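Local atomic coordinates of probable protein phosphatase 2C 50 (Oryza sativa subsp. japonica, PDB entry 5ZCG), a protein that probably removes phosphate from phosphoserine and phosphothreonine side chains of proteins, as a magnesium-binding phosphatase of the PP2C family. Residues A66-A69 and N70-E74; V114-E117 and V118-R121; C261-A264 and R265-L269; I268-W271 and H272-N275. The protein carries 5 engineered substitutions. All coordinates share one frame; numbering follows the deposited sequence.

Contacts 1 and 2 touch where helix 67-91 and helix 99-118 meet, with Tyr71 packed on Val114 and Val118 and reaching Glu117. Contact 2 is buried and contact 1 partly so. Contact 1 is the opening turn of one helix, with an amide folded over it; contact 2 ends the other with a glycine turn and a bridging water. Contacts 3 and 4 share Ile268 and Leu269 on helix 257-274, about 38 and 44 Å from contact 2, centre to centre. Contact 3 is partly buried and rests on aliphatic and guanidinium packing; contact 4 is superficial and aromatic.

Contact 1: residues A66-A69 and N70-E74; sequences AEVA and NYCRE
Asn70 leans back over Ala66, whose carbonyl oxygen takes the Asn70 N-H at 3.0 Å in the first turn of the helix. From that amide outward the side chain stays close to the same oxygen. Its CB lies 3.5 Å from Ala66 O, and CG comes closer, to 3.3 Å from Ala66 O, because CG sits beside the backbone N (chi1 -71°). At the tip, OD1 lies 3.7 Å from Ala66 O and ND2 reaches the methyl CB of Ala66 at 4.0 Å; the N-H bonds of ND2 are poorly aimed for the carbonyl, so the amide covers Ala66 O without bonding to it. Helix 67-91 follows strand 53-63 and the magnesium ligands Asp61 and Gly62, and it flanks the beta sandwich of the PP2C fold. Ala69, about 7 Å from a magnesium ion, turns its methyl group to Phe60 and Ala19. With an alanine in place of Asn70, the Ala66 carbonyl and methyl would probably lose their cover, and the first turn its polar flank. Another side is apolar: Val68 CG1 meets Cys72 SG at 4.3 Å. Tyr71 swings outward to pack on Val114 and Val118, and its OH is probably hydrogen-bonded to Glu117.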
ATOM      1  N   ALA A  66       1.961  -4.265   8.648  1.00 23.79           N
ATOM      2  CA  ALA A  66       3.332  -4.397   8.170  1.00 26.30           C
ATOM      3  C   ALA A  66       3.557  -5.647   7.320  1.00 28.51           C
ATOM      4  O   ALA A  66       4.649  -5.810   6.764  1.00 28.91           O
ATOM      5  CB  ALA A  66       4.305  -4.408   9.350  1.00 27.26           C
ATOM      6  N   GLU A  67       2.547  -6.506   7.160  1.00 29.54           N
ATOM      7  CA  GLU A  67       2.815  -7.849   6.653  1.00 33.66           C
ATOM      8  C   GLU A  67       3.149  -7.845   5.165  1.00 32.65           C
ATOM      9  O   GLU A  67       4.007  -8.616   4.721  1.00 32.45           O
ATOM     10  CB  GLU A  67       1.612  -8.758   6.915  1.00 37.84           C
ATOM     11  CG  GLU A  67       1.297  -9.001   8.385  1.00 42.00           C
ATOM     12  CD  GLU A  67       0.447  -7.897   8.991  1.00 46.46           C
ATOM     13  OE1 GLU A  67       0.489  -7.728  10.227  1.00 50.99           O
ATOM     14  OE2 GLU A  67      -0.256  -7.196   8.234  1.00 48.16           O
ATOM     15  N   VAL A  68       2.507  -6.979   4.381  1.00 29.59           N
ATOM     16  CA  VAL A  68       2.802  -6.953   2.950  1.00 29.44           C
ATOM     17  C   VAL A  68       4.135  -6.262   2.680  1.00 26.52           C
ATOM     18  O   VAL A  68       4.902  -6.690   1.813  1.00 25.26           O
ATOM     19  CB  VAL A  68       1.643  -6.305   2.169  1.00 26.13           C
ATOM     20  CG1 VAL A  68       1.985  -6.181   0.686  1.00 20.29           C
ATOM     21  CG2 VAL A  68       0.370  -7.119   2.348  1.00 25.57           C
ATOM     22  N   ALA A  69       4.453  -5.207   3.432  1.00 26.18           N
ATOM     23  CA  ALA A  69       5.769  -4.584   3.289  1.00 28.47           C
ATOM     24  C   ALA A  69       6.890  -5.564   3.630  1.00 25.71           C
ATOM     25  O   ALA A  69       7.910  -5.627   2.930  1.00 25.97           O
ATOM     26  CB  ALA A  69       5.855  -3.334   4.166  1.00 27.73           C
ATOM     27  N   ASN A  70       6.713  -6.346   4.700  1.00 28.17           N
ATOM     28  CA  ASN A  70       7.719  -7.337   5.074  1.00 29.38           C
ATOM     29  C   ASN A  70       7.800  -8.457   4.050  1.00 28.17           C
ATOM     30  O   ASN A  70       8.899  -8.938   3.727  1.00 27.22           O
ATOM     31  CB  ASN A  70       7.401  -7.911   6.455  1.00 30.60           C
ATOM     32  CG  ASN A  70       7.647  -6.914   7.567  1.00 34.82           C
ATOM     33  OD1 ASN A  70       8.340  -5.917   7.375  1.00 37.24           O
ATOM     34  ND2 ASN A  70       7.074  -7.175   8.733  1.00 32.46           N
ATOM     35  N   TYR A  71       6.649  -8.883   3.527  1.00 28.60           N
ATOM     36  CA  TYR A  71       6.662  -9.897   2.481  1.00 30.21           C
ATOM     37  C   TYR A  71       7.406  -9.393   1.251  1.00 32.09           C
ATOM     38  O   TYR A  71       8.149 -10.148   0.615  1.00 32.65           O
ATOM     39  CB  TYR A  71       5.236 -10.309   2.119  1.00 25.86           C
ATOM     40  CG  TYR A  71       5.197 -11.548   1.256  1.00 30.48           C
ATOM     41  CD1 TYR A  71       5.293 -12.814   1.822  1.00 32.30           C
ATOM     42  CD2 TYR A  71       5.091 -11.451  -0.124  1.00 33.43           C
ATOM     43  CE1 TYR A  71       5.274 -13.945   1.038  1.00 36.12           C
ATOM     44  CE2 TYR A  71       5.071 -12.585  -0.922  1.00 32.45           C
ATOM     45  CZ  TYR A  71       5.158 -13.826  -0.331  1.00 35.61           C
ATOM     46  OH  TYR A  71       5.143 -14.950  -1.114  1.00 40.97           O
ATOM     47  N   CYS A  72       7.225  -8.116   0.903  1.00 28.60           N
ATOM     48  CA  CYS A  72       7.957  -7.561  -0.231  1.00 28.93           C
ATOM     49  C   CYS A  72       9.452  -7.568   0.043  1.00 30.41           C
ATOM     50  O   CYS A  72      10.244  -8.012  -0.800  1.00 28.78           O
ATOM     51  CB  CYS A  72       7.467  -6.150  -0.538  1.00 27.52           C
ATOM     52  SG  CYS A  72       5.842  -6.091  -1.323  1.00 30.11           S
ATOM     53  N   ARG A  73       9.845  -7.120   1.244  1.00 23.89           N
ATOM     54  CA  ARG A  73      11.252  -7.136   1.636  1.00 30.70           C
ATOM     55  C   ARG A  73      11.863  -8.524   1.483  1.00 33.28           C
ATOM     56  O   ARG A  73      13.023  -8.658   1.081  1.00 35.00           O
ATOM     57  CB  ARG A  73      11.409  -6.647   3.081  1.00 30.73           C
ATOM     58  CG  ARG A  73      12.787  -6.917   3.675  1.00 33.50           C
ATOM     59  CD  ARG A  73      12.832  -6.692   5.187  1.00 42.20           C
ATOM     60  NE  ARG A  73      12.127  -7.735   5.923  1.00 50.79           N
ATOM     61  CZ  ARG A  73      11.401  -7.524   7.017  1.00 56.92           C
ATOM     62  NH1 ARG A  73      11.278  -6.298   7.513  1.00 57.29           N
ATOM     63  NH2 ARG A  73      10.797  -8.541   7.617  1.00 60.95           N
ATOM     64  N   GLU A  74      11.104  -9.569   1.814  1.00 35.72           N
ATOM     65  CA  GLU A  74      11.657 -10.920   1.761  1.00 38.54           C
ATOM     66  C   GLU A  74      11.551 -11.580   0.388  1.00 36.96           C
ATOM     67  O   GLU A  74      12.352 -12.472   0.086  1.00 37.13           O
ATOM     68  CB  GLU A  74      10.971 -11.818   2.800  1.00 42.88           C
ATOM     69  CG  GLU A  74      11.056 -11.289   4.227  1.00 51.85           C
ATOM     70  CD  GLU A  74      12.396 -11.580   4.886  1.00 59.88           C
ATOM     71  OE1 GLU A  74      12.594 -11.167   6.048  1.00 62.60           O
ATOM     72  OE2 GLU A  74      13.253 -12.222   4.243  1.00 63.84           O
TER

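Contact 2: residues V114-E117 and V118-R121; sequences VDDE and VSGR
Val114 begins the last turn of its helix by accepting the N-H of Val118, and the isopropyl group of Val118 folds over the same carbonyl, with CG2 3.4 Å from Val114 O. Asp115 follows with two roles. Its carbonyl takes the Ser119 N-H at 2.9 Å, while its carboxylate shares a water with Ser119: the water donates to Asp115 OD2 and accepts from Ser119 OG at 2.6 Å. With chi1 at 59°, OG stands between the backbone N and the carbonyl carbon, directed back at the helix and this water. The water's other proton goes to Asp116 OD1, tying three side chains together. Asp116 also supplies the long-span bond of a Schellman motif, its O taking Arg121 N at 2.9 Å in the carbonyl plane. Arg121 CB packs 3.9 Å from Asp116 OD1, but the charges stay apart, with NE 6.2 Å from Asp116 OD1. Glu117 O completes the motif through a weak bond from Gly120 N at 3.3 Å; the positive phi of Gly120 (74°) is one that glycine adopts readily. Val114 and Val118 pack against helix 67-91, where Glu117 forms a salt bridge with Arg75 and probably a hydrogen bond with Tyr71, while Asp115 forms a salt bridge with Lys223 and accepts a hydrogen bond from the backbone N of Gly218, on strand 217-218.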
ATOM      1  N   VAL A 114       4.482 -11.334  -6.997  1.00 31.94           N
ATOM      2  CA  VAL A 114       4.452 -11.067  -5.561  1.00 28.21           C
ATOM      3  C   VAL A 114       3.037 -10.699  -5.118  1.00 26.89           C
ATOM      4  O   VAL A 114       2.555 -11.171  -4.079  1.00 26.99           O
ATOM      5  CB  VAL A 114       5.473  -9.977  -5.190  1.00 29.96           C
ATOM      6  CG1 VAL A 114       5.265  -9.519  -3.750  1.00 27.65           C
ATOM      7  CG2 VAL A 114       6.886 -10.502  -5.384  1.00 28.21           C
ATOM      8  N   ASP A 115       2.338  -9.880  -5.909  1.00 26.77           N
ATOM      9  CA  ASP A 115       0.957  -9.531  -5.577  1.00 27.52           C
ATOM     10  C   ASP A 115       0.077 -10.777  -5.505  1.00 30.67           C
ATOM     11  O   ASP A 115      -0.706 -10.946  -4.562  1.00 27.06           O
ATOM     12  CB  ASP A 115       0.410  -8.536  -6.604  1.00 28.41           C
ATOM     13  CG  ASP A 115      -0.960  -7.985  -6.223  1.00 38.39           C
ATOM     14  OD1 ASP A 115      -1.039  -7.152  -5.289  1.00 40.50           O
ATOM     15  OD2 ASP A 115      -1.963  -8.377  -6.861  1.00 40.45           O
ATOM     16  N   ASP A 116       0.212 -11.673  -6.491  1.00 32.69           N
ATOM     17  CA  ASP A 116      -0.581 -12.901  -6.519  1.00 31.82           C
ATOM     18  C   ASP A 116      -0.260 -13.796  -5.330  1.00 33.35           C
ATOM     19  O   ASP A 116      -1.143 -14.484  -4.804  1.00 32.53           O
ATOM     20  CB  ASP A 116      -0.331 -13.660  -7.825  1.00 33.23           C
ATOM     21  CG  ASP A 116      -1.050 -13.045  -9.012  1.00 37.37           C
ATOM     22  OD1 ASP A 116      -2.051 -12.325  -8.804  1.00 39.22           O
ATOM     23  OD2 ASP A 116      -0.616 -13.290 -10.157  1.00 39.45           O
ATOM     24  N   GLU A 117       1.006 -13.814  -4.902  1.00 31.46           N
ATOM     25  CA  GLU A 117       1.359 -14.572  -3.709  1.00 31.38           C
ATOM     26  C   GLU A 117       0.715 -13.963  -2.472  1.00 34.18           C
ATOM     27  O   GLU A 117       0.226 -14.687  -1.597  1.00 34.35           O
ATOM     28  CB  GLU A 117       2.876 -14.632  -3.552  1.00 31.93           C
ATOM     29  CG  GLU A 117       3.565 -15.493  -4.596  1.00 35.61           C
ATOM     30  CD  GLU A 117       5.075 -15.528  -4.417  1.00 38.34           C
ATOM     31  OE1 GLU A 117       5.752 -16.180  -5.241  1.00 36.80           O
ATOM     32  OE2 GLU A 117       5.581 -14.903  -3.456  1.00 34.70           O
ATOM     33  N   VAL A 118       0.706 -12.630  -2.386  1.00 31.24           N
ATOM     34  CA  VAL A 118       0.114 -11.962  -1.229  1.00 30.73           C
ATOM     35  C   VAL A 118      -1.374 -12.264  -1.150  1.00 28.69           C
ATOM     36  O   VAL A 118      -1.898 -12.599  -0.082  1.00 31.04           O
ATOM     37  CB  VAL A 118       0.386 -10.446  -1.286  1.00 27.91           C
ATOM     38  CG1 VAL A 118      -0.595  -9.700  -0.404  1.00 29.73           C
ATOM     39  CG2 VAL A 118       1.812 -10.154  -0.870  1.00 29.31           C
ATOM     40  N   SER A 119      -2.071 -12.195  -2.286  1.00 32.93           N
ATOM     41  CA  SER A 119      -3.518 -12.391  -2.310  1.00 36.75           C
ATOM     42  C   SER A 119      -3.927 -13.858  -2.364  1.00 36.34           C
ATOM     43  O   SER A 119      -5.129 -14.142  -2.411  1.00 36.64           O
ATOM     44  CB  SER A 119      -4.133 -11.650  -3.498  1.00 37.27           C
ATOM     45  OG  SER A 119      -3.595 -12.105  -4.727  1.00 40.27           O
ATOM     46  N   GLY A 120      -2.973 -14.787  -2.364  1.00 31.64           N
ATOM     47  CA  GLY A 120      -3.324 -16.193  -2.397  1.00 35.03           C
ATOM     48  C   GLY A 120      -3.816 -16.709  -3.732  1.00 37.74           C
ATOM     49  O   GLY A 120      -4.414 -17.788  -3.783  1.00 37.63           O
ATOM     50  N   ARG A 121      -3.591 -15.968  -4.819  1.00 37.00           N
ATOM     51  CA  ARG A 121      -3.986 -16.434  -6.142  1.00 36.88           C
ATOM     52  C   ARG A 121      -3.057 -17.510  -6.693  1.00 43.50           C
ATOM     53  O   ARG A 121      -3.482 -18.296  -7.544  1.00 48.33           O
ATOM     54  CB  ARG A 121      -4.051 -15.262  -7.124  1.00 36.72           C
ATOM     55  CG  ARG A 121      -4.972 -14.129  -6.698  1.00 49.44           C
ATOM     56  CD  ARG A 121      -6.420 -14.585  -6.527  1.00 57.41           C
ATOM     57  NE  ARG A 121      -7.117 -13.810  -5.501  1.00 62.12           N
ATOM     58  CZ  ARG A 121      -7.776 -14.338  -4.471  1.00 65.93           C
ATOM     59  NH1 ARG A 121      -7.840 -15.655  -4.318  1.00 65.01           N
ATOM     60  NH2 ARG A 121      -8.376 -13.545  -3.592  1.00 68.96           N
TER
HETATM   61  O   HOH W   1      -3.424 -10.775  -6.899  1.00 39.19           O

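Contact 3: residues C261-A264 and R265-L269; sequences CKVA and RRQIL
Arg266 doubles back along its helix so that NH2 lies 3.3 Å from Val263 CG2, an alkyl contact for a charged group. A bend at chi3 (59°) turns the chain toward the preceding turn and also brings NH2 to 3.5 Å from Val263 CA. Lys262 O lies over one guanidinium face, 4.1 Å above its plane and toward the rim, while Gln267 NE2 sits at the edge. If an alanine stood in place of Arg266, Val263 CG2 would probably lose its cover on this flank and the Lys262 carbonyl the charged group beside it. Behind these side chains run the regular helix bonds, with Arg266 N on Lys262 O at 3.0 Å and Gln267 N on Val263 O. The helix, 257-274, lies on one outer face of the PP2C beta sandwich, against its five-stranded sheet and beside helix 291-306. Gln267 CG tucks in to 3.2 Å from Val263 O before the chain bends off at chi2 toward Ala296 and Tyr299. Ile268 CG1 covers Ala264 O at 3.5 Å and points its chain at strand 313-319. On the outward side, Leu269 CD1 lies over one face of the Arg265 guanidinium, 3.7 Å above its plane, and Arg265 has a long, weak ion pair with Asp242.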
ATOM      1  N   CYS A 261      18.650  15.649  -2.087  1.00 36.47           N
ATOM      2  CA  CYS A 261      19.884  15.427  -2.836  1.00 36.22           C
ATOM      3  C   CYS A 261      21.043  16.220  -2.245  1.00 40.00           C
ATOM      4  O   CYS A 261      22.141  15.681  -2.035  1.00 46.31           O
ATOM      5  CB  CYS A 261      19.673  15.791  -4.305  1.00 38.08           C
ATOM      6  SG  CYS A 261      18.728  14.558  -5.216  1.00 43.91           S
ATOM      7  N   LYS A 262      20.819  17.509  -1.975  1.00 37.63           N
ATOM      8  CA  LYS A 262      21.881  18.336  -1.406  1.00 41.20           C
ATOM      9  C   LYS A 262      22.365  17.768  -0.076  1.00 39.18           C
ATOM     10  O   LYS A 262      23.571  17.570   0.128  1.00 39.88           O
ATOM     11  CB  LYS A 262      21.389  19.774  -1.246  1.00 40.28           C
ATOM     12  CG  LYS A 262      21.210  20.491  -2.577  1.00 48.47           C
ATOM     13  CD  LYS A 262      20.784  21.944  -2.413  1.00 58.75           C
ATOM     14  CE  LYS A 262      20.394  22.541  -3.757  1.00 63.56           C
ATOM     15  NZ  LYS A 262      21.322  22.096  -4.841  1.00 64.50           N
ATOM     16  N   VAL A 263      21.429  17.468   0.829  1.00 34.20           N
ATOM     17  CA  VAL A 263      21.793  16.964   2.148  1.00 35.60           C
ATOM     18  C   VAL A 263      22.563  15.654   2.027  1.00 37.21           C
ATOM     19  O   VAL A 263      23.607  15.475   2.660  1.00 40.29           O
ATOM     20  CB  VAL A 263      20.535  16.807   3.024  1.00 36.18           C
ATOM     21  CG1 VAL A 263      20.827  15.912   4.214  1.00 34.61           C
ATOM     22  CG2 VAL A 263      20.044  18.174   3.501  1.00 41.88           C
ATOM     23  N   ALA A 264      22.078  14.726   1.194  1.00 37.30           N
ATOM     24  CA  ALA A 264      22.727  13.420   1.096  1.00 34.86           C
ATOM     25  C   ALA A 264      24.146  13.546   0.563  1.00 34.07           C
ATOM     26  O   ALA A 264      25.095  12.989   1.141  1.00 38.87           O
ATOM     27  CB  ALA A 264      21.895  12.485   0.208  1.00 30.83           C
ATOM     28  N   ARG A 265      24.315  14.275  -0.545  1.00 36.99           N
ATOM     29  CA  ARG A 265      25.644  14.390  -1.140  1.00 41.80           C
ATOM     30  C   ARG A 265      26.621  15.102  -0.209  1.00 43.73           C
ATOM     31  O   ARG A 265      27.765  14.645  -0.021  1.00 41.79           O
ATOM     32  CB  ARG A 265      25.533  15.114  -2.483  1.00 44.56           C
ATOM     33  CG  ARG A 265      26.812  15.788  -2.942  1.00 50.91           C
ATOM     34  CD  ARG A 265      26.578  16.639  -4.182  1.00 57.99           C
ATOM     35  NE  ARG A 265      27.838  17.123  -4.739  1.00 64.25           N
ATOM     36  CZ  ARG A 265      28.497  18.183  -4.282  1.00 66.02           C
ATOM     37  NH1 ARG A 265      28.012  18.873  -3.258  1.00 66.84           N
ATOM     38  NH2 ARG A 265      29.640  18.555  -4.843  1.00 66.15           N
ATOM     39  N   ARG A 266      26.172  16.177   0.442  1.00 43.85           N
ATOM     40  CA  ARG A 266      27.086  16.921   1.291  1.00 44.14           C
ATOM     41  C   ARG A 266      27.393  16.119   2.564  1.00 39.90           C
ATOM     42  O   ARG A 266      28.508  16.170   3.087  1.00 40.14           O
ATOM     43  CB  ARG A 266      26.517  18.294   1.623  1.00 50.16           C
ATOM     44  CG  ARG A 266      26.916  18.812   2.998  1.00 54.65           C
ATOM     45  CD  ARG A 266      26.487  20.240   3.217  1.00 56.79           C
ATOM     46  NE  ARG A 266      25.043  20.400   3.087  1.00 61.38           N
ATOM     47  CZ  ARG A 266      24.139  19.769   3.835  1.00 56.74           C
ATOM     48  NH1 ARG A 266      24.508  18.923   4.790  1.00 56.30           N
ATOM     49  NH2 ARG A 266      22.854  19.982   3.622  1.00 52.44           N
ATOM     50  N   GLN A 267      26.430  15.325   3.061  1.00 38.64           N
ATOM     51  CA  GLN A 267      26.703  14.469   4.214  1.00 39.54           C
ATOM     52  C   GLN A 267      27.748  13.417   3.881  1.00 38.96           C
ATOM     53  O   GLN A 267      28.626  13.137   4.700  1.00 37.91           O
ATOM     54  CB  GLN A 267      25.401  13.828   4.694  1.00 36.35           C
ATOM     55  CG  GLN A 267      24.612  14.718   5.637  1.00 38.86           C
ATOM     56  CD  GLN A 267      25.417  15.140   6.851  1.00 45.96           C
ATOM     57  OE1 GLN A 267      25.901  14.294   7.606  1.00 50.17           O
ATOM     58  NE2 GLN A 267      25.565  16.451   7.047  1.00 40.10           N
ATOM     59  N   ILE A 268      27.670  12.812   2.693  1.00 39.23           N
ATOM     60  CA  ILE A 268      28.669  11.807   2.326  1.00 38.02           C
ATOM     61  C   ILE A 268      30.056  12.443   2.252  1.00 37.98           C
ATOM     62  O   ILE A 268      31.032  11.944   2.847  1.00 42.63           O
ATOM     63  CB  ILE A 268      28.281  11.127   1.000  1.00 38.91           C
ATOM     64  CG1 ILE A 268      27.106  10.156   1.215  1.00 39.51           C
ATOM     65  CG2 ILE A 268      29.480  10.414   0.394  1.00 39.70           C
ATOM     66  CD1 ILE A 268      26.349   9.790  -0.060  1.00 39.23           C
ATOM     67  N   LEU A 269      30.158  13.574   1.540  1.00 36.59           N
ATOM     68  CA  LEU A 269      31.453  14.238   1.413  1.00 46.51           C
ATOM     69  C   LEU A 269      31.987  14.681   2.772  1.00 46.10           C
ATOM     70  O   LEU A 269      33.186  14.552   3.050  1.00 46.76           O
ATOM     71  CB  LEU A 269      31.342  15.432   0.466  1.00 49.59           C
ATOM     72  CG  LEU A 269      30.927  15.122  -0.973  1.00 50.42           C
ATOM     73  CD1 LEU A 269      30.651  16.410  -1.731  1.00 52.29           C
ATOM     74  CD2 LEU A 269      31.992  14.288  -1.681  1.00 50.50           C
TER

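Contact 4: residues I268-W271 and H272-N275; sequences ILLW and HKNN
Trp271 and His272 form an offset edge-to-face pair near the end of their helix: the benzo edge of the indole points at the face of the imidazole, with ring planes 86° apart and the six-membered ring centroid 5.7 Å from that of His272. The closest approach of the two rings is Trp271 CE3 to His272 ND1, at 3.9 Å. A second pi contact comes from Asn275, at the end of the helix. Asn275 lays its CB over a face of the Trp271 six-membered ring, 3.5 Å from the centroid, in a CH-pi contact almost along the ring normal.

Van der Waals contacts add to this. Ile268 and His272 lie alongside each other, pointing the same way, with CG2 of Ile268 3.9 Å from His272 CD2; the imidazole is brought there by CG of His272 standing beside its backbone N (chi1 -76°). The backbone supplies the polar part: His272 N bonds to Ile268 O, Lys273 N to Leu269 O and Asn274 N to Leu270 O, and Asn275 N reaches Trp271 O at 2.8 Å, so Asn275 meets Trp271 by a backbone bond and a CH-pi contact.

Pro291 and Ala292 of helix 291-306 press on the indole from outside this turn. The chemistry is therefore that of a superficial helix end held by pi contacts and backbone bonds, with no salt bridge across it; the edge-to-face pair would probably weaken if His272 were protonated.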
ATOM      1  N   ILE A 268      27.670  12.812   2.693  1.00 39.23           N
ATOM      2  CA  ILE A 268      28.669  11.807   2.326  1.00 38.02           C
ATOM      3  C   ILE A 268      30.056  12.443   2.252  1.00 37.98           C
ATOM      4  O   ILE A 268      31.032  11.944   2.847  1.00 42.63           O
ATOM      5  CB  ILE A 268      28.281  11.127   1.000  1.00 38.91           C
ATOM      6  CG1 ILE A 268      27.106  10.156   1.215  1.00 39.51           C
ATOM      7  CG2 ILE A 268      29.480  10.414   0.394  1.00 39.70           C
ATOM      8  CD1 ILE A 268      26.349   9.790  -0.060  1.00 39.23           C
ATOM      9  N   LEU A 269      30.158  13.574   1.540  1.00 36.59           N
ATOM     10  CA  LEU A 269      31.453  14.238   1.413  1.00 46.51           C
ATOM     11  C   LEU A 269      31.987  14.681   2.772  1.00 46.10           C
ATOM     12  O   LEU A 269      33.186  14.552   3.050  1.00 46.76           O
ATOM     13  CB  LEU A 269      31.342  15.432   0.466  1.00 49.59           C
ATOM     14  CG  LEU A 269      30.927  15.122  -0.973  1.00 50.42           C
ATOM     15  CD1 LEU A 269      30.651  16.410  -1.731  1.00 52.29           C
ATOM     16  CD2 LEU A 269      31.992  14.288  -1.681  1.00 50.50           C
ATOM     17  N   LEU A 270      31.107  15.190   3.641  1.00 42.33           N
ATOM     18  CA  LEU A 270      31.537  15.654   4.954  1.00 44.34           C
ATOM     19  C   LEU A 270      32.027  14.498   5.810  1.00 46.15           C
ATOM     20  O   LEU A 270      33.004  14.649   6.552  1.00 39.66           O
ATOM     21  CB  LEU A 270      30.400  16.394   5.661  1.00 43.25           C
ATOM     22  CG  LEU A 270      30.134  17.853   5.289  1.00 44.45           C
ATOM     23  CD1 LEU A 270      28.839  18.310   5.943  1.00 44.49           C
ATOM     24  CD2 LEU A 270      31.301  18.762   5.697  1.00 40.23           C
ATOM     25  N   TRP A 271      31.354  13.344   5.745  1.00 44.66           N
ATOM     26  CA  TRP A 271      31.852  12.200   6.499  1.00 46.78           C
ATOM     27  C   TRP A 271      33.253  11.830   6.043  1.00 51.45           C
ATOM     28  O   TRP A 271      34.137  11.576   6.874  1.00 52.43           O
ATOM     29  CB  TRP A 271      30.929  10.988   6.373  1.00 44.55           C
ATOM     30  CG  TRP A 271      31.294   9.934   7.389  1.00 48.03           C
ATOM     31  CD1 TRP A 271      30.695   9.720   8.597  1.00 48.97           C
ATOM     32  CD2 TRP A 271      32.372   8.983   7.305  1.00 49.71           C
ATOM     33  NE1 TRP A 271      31.319   8.691   9.262  1.00 50.29           N
ATOM     34  CE2 TRP A 271      32.352   8.224   8.492  1.00 51.27           C
ATOM     35  CE3 TRP A 271      33.343   8.696   6.337  1.00 47.06           C
ATOM     36  CZ2 TRP A 271      33.265   7.197   8.739  1.00 50.77           C
ATOM     37  CZ3 TRP A 271      34.251   7.680   6.586  1.00 49.86           C
ATOM     38  CH2 TRP A 271      34.203   6.941   7.776  1.00 50.87           C
ATOM     39  N   HIS A 272      33.486  11.814   4.728  1.00 50.96           N
ATOM     40  CA  HIS A 272      34.824  11.447   4.268  1.00 52.36           C
ATOM     41  C   HIS A 272      35.865  12.469   4.721  1.00 52.78           C
ATOM     42  O   HIS A 272      36.969  12.100   5.141  1.00 49.31           O
ATOM     43  CB  HIS A 272      34.841  11.298   2.750  1.00 57.27           C
ATOM     44  CG  HIS A 272      34.219  10.027   2.263  1.00 61.15           C
ATOM     45  ND1 HIS A 272      34.624   8.784   2.701  1.00 60.96           N
ATOM     46  CD2 HIS A 272      33.216   9.805   1.380  1.00 61.04           C
ATOM     47  CE1 HIS A 272      33.898   7.852   2.110  1.00 61.89           C
ATOM     48  NE2 HIS A 272      33.037   8.446   1.303  1.00 60.97           N
ATOM     49  N   LYS A 273      35.526  13.760   4.665  1.00 53.23           N
ATOM     50  CA  LYS A 273      36.471  14.785   5.108  1.00 55.42           C
ATOM     51  C   LYS A 273      36.761  14.685   6.603  1.00 56.33           C
ATOM     52  O   LYS A 273      37.913  14.819   7.033  1.00 58.54           O
ATOM     53  CB  LYS A 273      35.942  16.176   4.765  1.00 54.84           C
ATOM     54  CG  LYS A 273      36.664  17.304   5.497  1.00 57.26           C
ATOM     55  CD  LYS A 273      35.703  18.379   5.991  1.00 57.42           C
ATOM     56  CE  LYS A 273      35.244  18.126   7.425  1.00 49.60           C
ATOM     57  NZ  LYS A 273      36.372  18.179   8.386  1.00 44.14           N
ATOM     58  N   ASN A 274      35.732  14.426   7.407  1.00 56.82           N
ATOM     59  CA  ASN A 274      35.860  14.427   8.860  1.00 58.21           C
ATOM     60  C   ASN A 274      36.411  13.122   9.422  1.00 58.16           C
ATOM     61  O   ASN A 274      36.951  13.127  10.534  1.00 55.91           O
ATOM     62  CB  ASN A 274      34.498  14.725   9.492  1.00 60.04           C
ATOM     63  CG  ASN A 274      34.611  15.242  10.910  1.00 62.57           C
ATOM     64  OD1 ASN A 274      35.202  16.295  11.154  1.00 64.16           O
ATOM     65  ND2 ASN A 274      34.035  14.510  11.853  1.00 62.40           N
ATOM     66  N   ASN A 275      36.288  12.018   8.690  1.00 56.66           N
ATOM     67  CA  ASN A 275      36.785  10.724   9.150  1.00 56.21           C
ATOM     68  C   ASN A 275      37.733  10.108   8.126  1.00 58.67           C
ATOM     69  O   ASN A 275      38.414   9.122   8.410  1.00 58.75           O
ATOM     70  CB  ASN A 275      35.622   9.764   9.427  1.00 53.94           C
ATOM     71  CG  ASN A 275      34.613  10.332  10.406  1.00 52.06           C
ATOM     72  OD1 ASN A 275      33.642  10.980  10.011  1.00 47.90           O
ATOM     73  ND2 ASN A 275      34.839  10.092  11.696  1.00 52.90           N
TER